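Dihydroneopterin triphosphate diphosphatase (Escherichia coli O157:H7, PDB 5U7F) probably catalyses, as a Nudix hydrolase, the metal-dependent conversion of dihydroneopterin triphosphate to dihydroneopterin monophosphate and pyrophosphate for folate biosynthesis, and can also hydrolyse dATP. Local coordinates at residues V15-Q19 with D20-V24; R55-K58 with E59-I63; K122-A126 with P127-A131. One frame throughout, in Å; residues are numbered along the deposited sequence.

Interaction 1 (V15-Q19 with D20-V24)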
# COMPACT_ATOMS: atom_id res chain seq x y z
N VAL A 15 0.03 -3.80 3.27
CA VAL A 15 0.55 -3.31 4.53
C VAL A 15 1.78 -4.11 4.88
O VAL A 15 1.72 -5.32 5.16
CB VAL A 15 -0.50 -3.36 5.66
CG1 VAL A 15 0.06 -2.79 6.91
CG2 VAL A 15 -1.74 -2.56 5.27
N ILE A 16 2.91 -3.42 4.80
CA ILE A 16 4.21 -3.96 5.16
C ILE A 16 4.58 -3.62 6.61
O ILE A 16 4.49 -2.49 7.06
CB ILE A 16 5.32 -3.46 4.21
CG1 ILE A 16 5.02 -3.93 2.79
CG2 ILE A 16 6.71 -3.96 4.65
CD1 ILE A 16 6.01 -3.53 1.74
N TYR A 17 5.00 -4.64 7.35
CA TYR A 17 5.36 -4.44 8.74
C TYR A 17 6.39 -5.46 9.18
O TYR A 17 6.57 -6.48 8.55
CB TYR A 17 4.14 -4.50 9.65
CG TYR A 17 3.52 -5.88 9.79
CD1 TYR A 17 2.72 -6.42 8.80
CD2 TYR A 17 3.75 -6.65 10.93
CE1 TYR A 17 2.15 -7.68 8.92
CE2 TYR A 17 3.20 -7.89 11.07
CZ TYR A 17 2.41 -8.42 10.07
OH TYR A 17 1.83 -9.66 10.21
N ALA A 18 7.13 -5.10 10.22
CA ALA A 18 8.15 -5.99 10.75
C ALA A 18 7.53 -6.85 11.83
O ALA A 18 6.94 -6.32 12.77
CB ALA A 18 9.32 -5.21 11.30
N GLN A 19 7.74 -8.15 11.72
CA GLN A 19 7.23 -9.10 12.72
C GLN A 19 7.79 -8.89 14.14
O GLN A 19 7.06 -8.97 15.11
CB GLN A 19 7.52 -10.52 12.28
CG GLN A 19 6.94 -11.60 13.22
CD GLN A 19 5.42 -11.50 13.40
OE1 GLN A 19 4.69 -11.10 12.49
NE2 GLN A 19 4.93 -11.87 14.58
N ASP A 20 9.08 -8.63 14.28
CA ASP A 20 9.62 -8.51 15.63
C ASP A 20 9.18 -7.21 16.35
O ASP A 20 8.75 -7.27 17.49
CB ASP A 20 11.15 -8.64 15.58
CG ASP A 20 11.83 -7.50 14.85
OD1 ASP A 20 11.13 -6.63 14.28
OD2 ASP A 20 13.08 -7.49 14.84
N THR A 21 9.21 -6.05 15.68
CA THR A 21 8.85 -4.79 16.34
C THR A 21 7.39 -4.39 16.16
O THR A 21 6.88 -3.53 16.89
CB THR A 21 9.67 -3.63 15.82
OG1 THR A 21 9.40 -3.46 14.41
CG2 THR A 21 11.18 -3.85 16.08
N LYS A 22 6.76 -4.98 15.15
CA LYS A 22 5.41 -4.59 14.71
C LYS A 22 5.39 -3.16 14.20
O LYS A 22 4.35 -2.52 14.18
CB LYS A 22 4.40 -4.77 15.83
CG LYS A 22 4.34 -6.19 16.35
CD LYS A 22 3.91 -7.14 15.24
CE LYS A 22 3.31 -8.42 15.79
NZ LYS A 22 4.27 -9.15 16.68
N ARG A 23 6.54 -2.63 13.80
CA ARG A 23 6.52 -1.31 13.21
C ARG A 23 6.05 -1.44 11.76
O ARG A 23 6.26 -2.47 11.13
CB ARG A 23 7.90 -0.65 13.28
CG ARG A 23 8.18 0.01 14.63
CD ARG A 23 9.19 1.18 14.49
NE ARG A 23 9.74 1.60 15.76
CZ ARG A 23 10.72 0.96 16.40
NH1 ARG A 23 11.27 -0.12 15.87
NH2 ARG A 23 11.14 1.40 17.57
N VAL A 24 5.45 -0.36 11.25
CA VAL A 24 4.83 -0.29 9.92
C VAL A 24 5.60 0.68 9.02
O VAL A 24 5.91 1.78 9.42
CB VAL A 24 3.38 0.16 10.04
CG1 VAL A 24 2.74 0.33 8.71
CG2 VAL A 24 2.61 -0.88 10.84
O HOH W 1 3.00 -12.02 16.28
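The Y17 ring is approached obliquely by the aliphatic part of K22, with CE2 of Y17 4.3 Å from CD of K22, while the V15 carbonyl oxygen lies in the ring plane at an edge. A chi1 of 70° puts CG of Y17 between its own backbone N and carbonyl carbon, which brings the CD1 edge of the ring to V15 O. Its CB packs against V24 CG2 at 4.1 Å. K22 bends at chi2 and chi4 to run beside Q19, pointing the same way. Its NZ donates to Q19 O at 3.2 Å, in the carbonyl plane, and a water accepts from both K22 NZ and Q19 NE2.

The backbone is closed by A18 N to R23 O (2.9 Å, 163° at the hydrogen) and by a weak bond from K22 N to A18 O. T21 OG1 accepts from R23 N at 3.0 Å, an ST turn, and also bonds E110, which forms a salt bridge with R23. Q19, D20 and T21 have helical backbone angles, and K22 then turns to positive phi (62°). This is the arrangement of a four-residue beta-hairpin turn, here joining strands 10-18 and 23-29 of the Nudix sheet at the end where Y17 and V24 are bridged.

Interaction 2 (R55-K58 with E59-I63). With CO (cobalt (II) ion), chain E; CO (cobalt (II) ion), chain D; CO (cobalt (II) ion), chain F.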
# COMPACT_ATOMS: atom_id res chain seq x y z
N ARG A 55 3.84 -7.43 -7.64
CA ARG A 55 4.55 -6.61 -8.59
C ARG A 55 4.87 -5.24 -8.01
O ARG A 55 5.99 -4.78 -8.11
CB ARG A 55 3.78 -6.44 -9.88
CG ARG A 55 4.48 -5.49 -10.87
CD ARG A 55 3.69 -5.24 -12.09
NE ARG A 55 2.28 -5.00 -11.78
CZ ARG A 55 1.79 -3.84 -11.35
NH1 ARG A 55 2.59 -2.78 -11.19
NH2 ARG A 55 0.49 -3.75 -11.10
N GLU A 56 3.86 -4.58 -7.43
CA GLU A 56 4.04 -3.27 -6.83
C GLU A 56 5.03 -3.30 -5.66
O GLU A 56 5.76 -2.35 -5.43
CB GLU A 56 2.70 -2.73 -6.37
CG GLU A 56 1.76 -2.42 -7.51
CD GLU A 56 2.11 -1.12 -8.28
OE1 GLU A 56 2.86 -0.31 -7.73
OE2 GLU A 56 1.59 -0.91 -9.42
N VAL A 57 5.07 -4.40 -4.92
CA VAL A 57 5.99 -4.48 -3.81
C VAL A 57 7.42 -4.53 -4.36
O VAL A 57 8.32 -3.87 -3.82
CB VAL A 57 5.70 -5.70 -2.91
CG1 VAL A 57 6.87 -5.97 -1.95
CG2 VAL A 57 4.41 -5.45 -2.13
N LYS A 58 7.62 -5.27 -5.45
CA LYS A 58 8.93 -5.31 -6.12
C LYS A 58 9.30 -3.92 -6.65
O LYS A 58 10.37 -3.42 -6.36
CB LYS A 58 8.94 -6.34 -7.25
CG LYS A 58 10.27 -7.09 -7.39
CD LYS A 58 10.33 -7.92 -8.67
CE LYS A 58 11.75 -8.44 -8.92
NZ LYS A 58 11.90 -9.17 -10.22
N GLU A 59 8.39 -3.30 -7.42
CA GLU A 59 8.60 -1.96 -8.02
C GLU A 59 8.83 -0.84 -7.00
O GLU A 59 9.72 -0.00 -7.19
CB GLU A 59 7.39 -1.56 -8.90
CG GLU A 59 7.21 -2.37 -10.20
CD GLU A 59 5.97 -1.96 -11.02
OE1 GLU A 59 5.70 -2.60 -12.07
OE2 GLU A 59 5.27 -0.99 -10.64
N GLU A 60 8.04 -0.80 -5.93
CA GLU A 60 8.01 0.34 -5.03
C GLU A 60 8.99 0.29 -3.87
O GLU A 60 9.43 1.33 -3.39
CB GLU A 60 6.60 0.52 -4.47
CG GLU A 60 5.59 0.89 -5.59
CD GLU A 60 4.33 1.55 -5.12
OE1 GLU A 60 4.15 1.68 -3.90
OE2 GLU A 60 3.50 1.95 -5.99
N VAL A 61 9.30 -0.90 -3.38
CA VAL A 61 10.26 -0.99 -2.30
C VAL A 61 11.32 -2.05 -2.55
O VAL A 61 12.04 -2.42 -1.64
CB VAL A 61 9.57 -1.25 -0.95
CG1 VAL A 61 8.62 -0.08 -0.62
CG2 VAL A 61 8.81 -2.57 -0.94
N THR A 62 11.45 -2.50 -3.80
CA THR A 62 12.52 -3.43 -4.20
C THR A 62 12.63 -4.68 -3.32
O THR A 62 13.73 -5.16 -3.03
CB THR A 62 13.90 -2.72 -4.20
OG1 THR A 62 13.75 -1.33 -4.50
CG2 THR A 62 14.81 -3.38 -5.23
N ILE A 63 11.49 -5.20 -2.88
CA ILE A 63 11.45 -6.44 -2.13
C ILE A 63 10.84 -7.47 -3.05
O ILE A 63 9.73 -7.30 -3.52
CB ILE A 63 10.62 -6.29 -0.82
CG1 ILE A 63 11.38 -5.38 0.14
CG2 ILE A 63 10.33 -7.66 -0.19
CD1 ILE A 63 10.75 -5.16 1.51
CO CO E . 3.26 1.68 -8.06
CO CO D . 1.28 0.75 -10.69
CO CO F . 1.73 2.96 -5.59
O HOH W 2 2.76 -0.08 -12.02
O HOH W 3 5.21 1.09 -8.73
O HOH W 4 0.99 2.41 -12.24
O HOH W 5 2.93 1.63 -9.95
O HOH W 6 -0.34 -0.35 -11.55
O HOH W 7 -0.14 4.08 -5.71
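E56 and E60, one helical turn apart, share a cobalt ion: E56 OE1 and E60 OE2 each bind it at 2.1 Å. The two carboxylates cross with their planes 88° apart, and these oxygens come within 2.9 Å of each other as adjacent ligands of the same ion, the cobalt holding together two oxygens that would otherwise probably repel. Each glutamate also reaches a further ion. The bend of E56 at chi2 (-75°) turns its carboxylate so that OE2 binds a second cobalt, and E60 OE2 bridges to a third. One water ligates both the first and the second cobalt.

The ionic contacts form a second shell. R55 bends at chi3 (44°), and its NH1 donates to E56 OE2 at 2.8 Å, from above the carboxylate plane. The same NH1 makes a weak, longer salt bridge to E59 OE1 at 3.2 Å, with that oxygen at the guanidinium edge. E59 OE2 accepts from two cobalt-bound waters, so it grips the cluster indirectly. R55 NH2 has its salt bridge with E47.

Backbone bonds continue the helix: E59 N to R55 O, E60 N to E56 O (2.8 Å) and V61 N to V57 O. The bond from T62 N to K58 O is weak, and T62 leaves the helix with positive phi.

Apolar contacts gather on V57, whose CG1 meets V61 CG2 at 4.0 Å and I63 CB at 3.9 Å.

R55-E60 (REVKEE) match the REUXEE core of the Nudix box, with V57 as the aliphatic U. Helix 49-61 lays V57 and V61 on V14 and I16 of strand 10-18, respectively, and sets E56, E60 and V61 against V39 of strand 36-42, while T40 and E117 help complete the cobalt sites.

Interaction 3 (K122-A126 with P127-A131)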
# COMPACT_ATOMS: atom_id res chain seq x y z
N LYS A 122 9.63 5.77 6.36
CA LYS A 122 9.78 5.73 7.82
C LYS A 122 9.16 4.45 8.40
O LYS A 122 8.11 3.99 7.93
CB LYS A 122 9.11 6.94 8.47
CG LYS A 122 9.94 8.21 8.42
CD LYS A 122 11.18 8.09 9.31
CE LYS A 122 12.02 9.37 9.29
NZ LYS A 122 13.38 9.12 9.85
N TRP A 123 9.81 3.86 9.41
CA TRP A 123 9.21 2.79 10.20
C TRP A 123 8.56 3.41 11.42
O TRP A 123 9.20 4.14 12.17
CB TRP A 123 10.26 1.74 10.64
CG TRP A 123 10.80 0.91 9.52
CD1 TRP A 123 11.94 1.14 8.79
CD2 TRP A 123 10.21 -0.25 8.98
NE1 TRP A 123 12.09 0.18 7.83
CE2 TRP A 123 11.03 -0.69 7.92
CE3 TRP A 123 9.07 -0.99 9.30
CZ2 TRP A 123 10.75 -1.84 7.18
CZ3 TRP A 123 8.80 -2.09 8.59
CH2 TRP A 123 9.62 -2.52 7.53
N LEU A 124 7.29 3.13 11.62
CA LEU A 124 6.51 3.72 12.70
C LEU A 124 5.75 2.65 13.45
O LEU A 124 5.34 1.66 12.86
CB LEU A 124 5.49 4.72 12.14
CG LEU A 124 6.08 5.87 11.35
CD1 LEU A 124 5.00 6.56 10.49
CD2 LEU A 124 6.70 6.84 12.32
N ASP A 125 5.50 2.87 14.74
CA ASP A 125 4.61 1.97 15.45
C ASP A 125 3.23 2.10 14.82
O ASP A 125 2.87 3.16 14.24
CB ASP A 125 4.54 2.25 16.96
CG ASP A 125 4.04 3.64 17.30
OD1 ASP A 125 2.79 3.86 17.34
OD2 ASP A 125 4.89 4.51 17.57
N ALA A 126 2.47 1.02 14.89
CA ALA A 126 1.27 0.89 14.08
C ALA A 126 0.23 1.98 14.34
O ALA A 126 -0.33 2.53 13.39
CB ALA A 126 0.66 -0.50 14.27
N PRO A 127 -0.02 2.33 15.62
CA PRO A 127 -0.94 3.43 15.90
C PRO A 127 -0.50 4.74 15.28
O PRO A 127 -1.35 5.53 14.88
CB PRO A 127 -0.92 3.53 17.42
CG PRO A 127 -0.60 2.16 17.87
CD PRO A 127 0.36 1.61 16.85
N ALA A 128 0.81 4.97 15.21
CA ALA A 128 1.32 6.21 14.65
C ALA A 128 1.19 6.20 13.14
O ALA A 128 0.86 7.23 12.53
CB ALA A 128 2.77 6.43 15.03
N ALA A 129 1.46 5.04 12.52
CA ALA A 129 1.35 4.92 11.08
C ALA A 129 -0.10 5.14 10.72
O ALA A 129 -0.41 5.85 9.75
CB ALA A 129 1.84 3.57 10.60
N ALA A 130 -0.97 4.56 11.53
CA ALA A 130 -2.40 4.62 11.29
C ALA A 130 -2.89 6.05 11.36
O ALA A 130 -3.70 6.45 10.53
CB ALA A 130 -3.13 3.78 12.30
N ALA A 131 -2.43 6.80 12.36
CA ALA A 131 -2.86 8.19 12.53
C ALA A 131 -2.29 9.10 11.47
O ALA A 131 -2.90 10.12 11.15
CB ALA A 131 -2.49 8.71 13.91
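The chain passes from strand 118-125 into helix 126-132; the axes of segments 122-125 and 127-131 lie 111° apart and approach to 5.9 Å, and D125 occupies the N-cap position at this junction. Its carbonyl oxygen starts the helical pattern by accepting from A129 N at 2.9 Å and more weakly from A128 N. A126 O follows by accepting from A130 N at 2.8 Å. P127, with no N-H to offer, sits in the first turn where none of these bonds calls on its nitrogen, though its ring is tight against the preceding residue: A126 CB and P127 CD are 3.3 Å apart.

Among the side chains, L124 covers the turn from the strand side, its CB 4.1 Å from A129 CB and its CD1 over A129 CA at 4.0 Å. A126 and A129 are also packed on I142 of helix 136-147, and A129 touches V24 and M26 of strand 23-29, so the short helix packs on that helix and on the neighbour of outermost strand 118-125. The cap itself depends on D125 turning CG between its backbone N and carbonyl carbon (chi1 61°), which lets OD1 receive A128 N at 3.1 Å from above the carboxylate plane.

How the interactions relate
From the N terminus, interaction 1 comes first and turns strand 10-18 back into strand 23-29; interaction 2 follows on helix 49-61, and interaction 3 turns strand 118-125 into helix 126-132. All three are local and in series, so none nests or crosses. Interactions 1 and 2, with centres about 17 Å apart, meet where I16 CD1 packs on V61 CG2 at 4.0 Å, joining the sheet to the metal-binding helix. Interactions 1 and 3, about 10 Å apart between centres, are joined across neighbouring strands by a probable hydrogen bond from V24 N to L124 O and by V24 packing on A129. Interactions 2 and 3 do not touch.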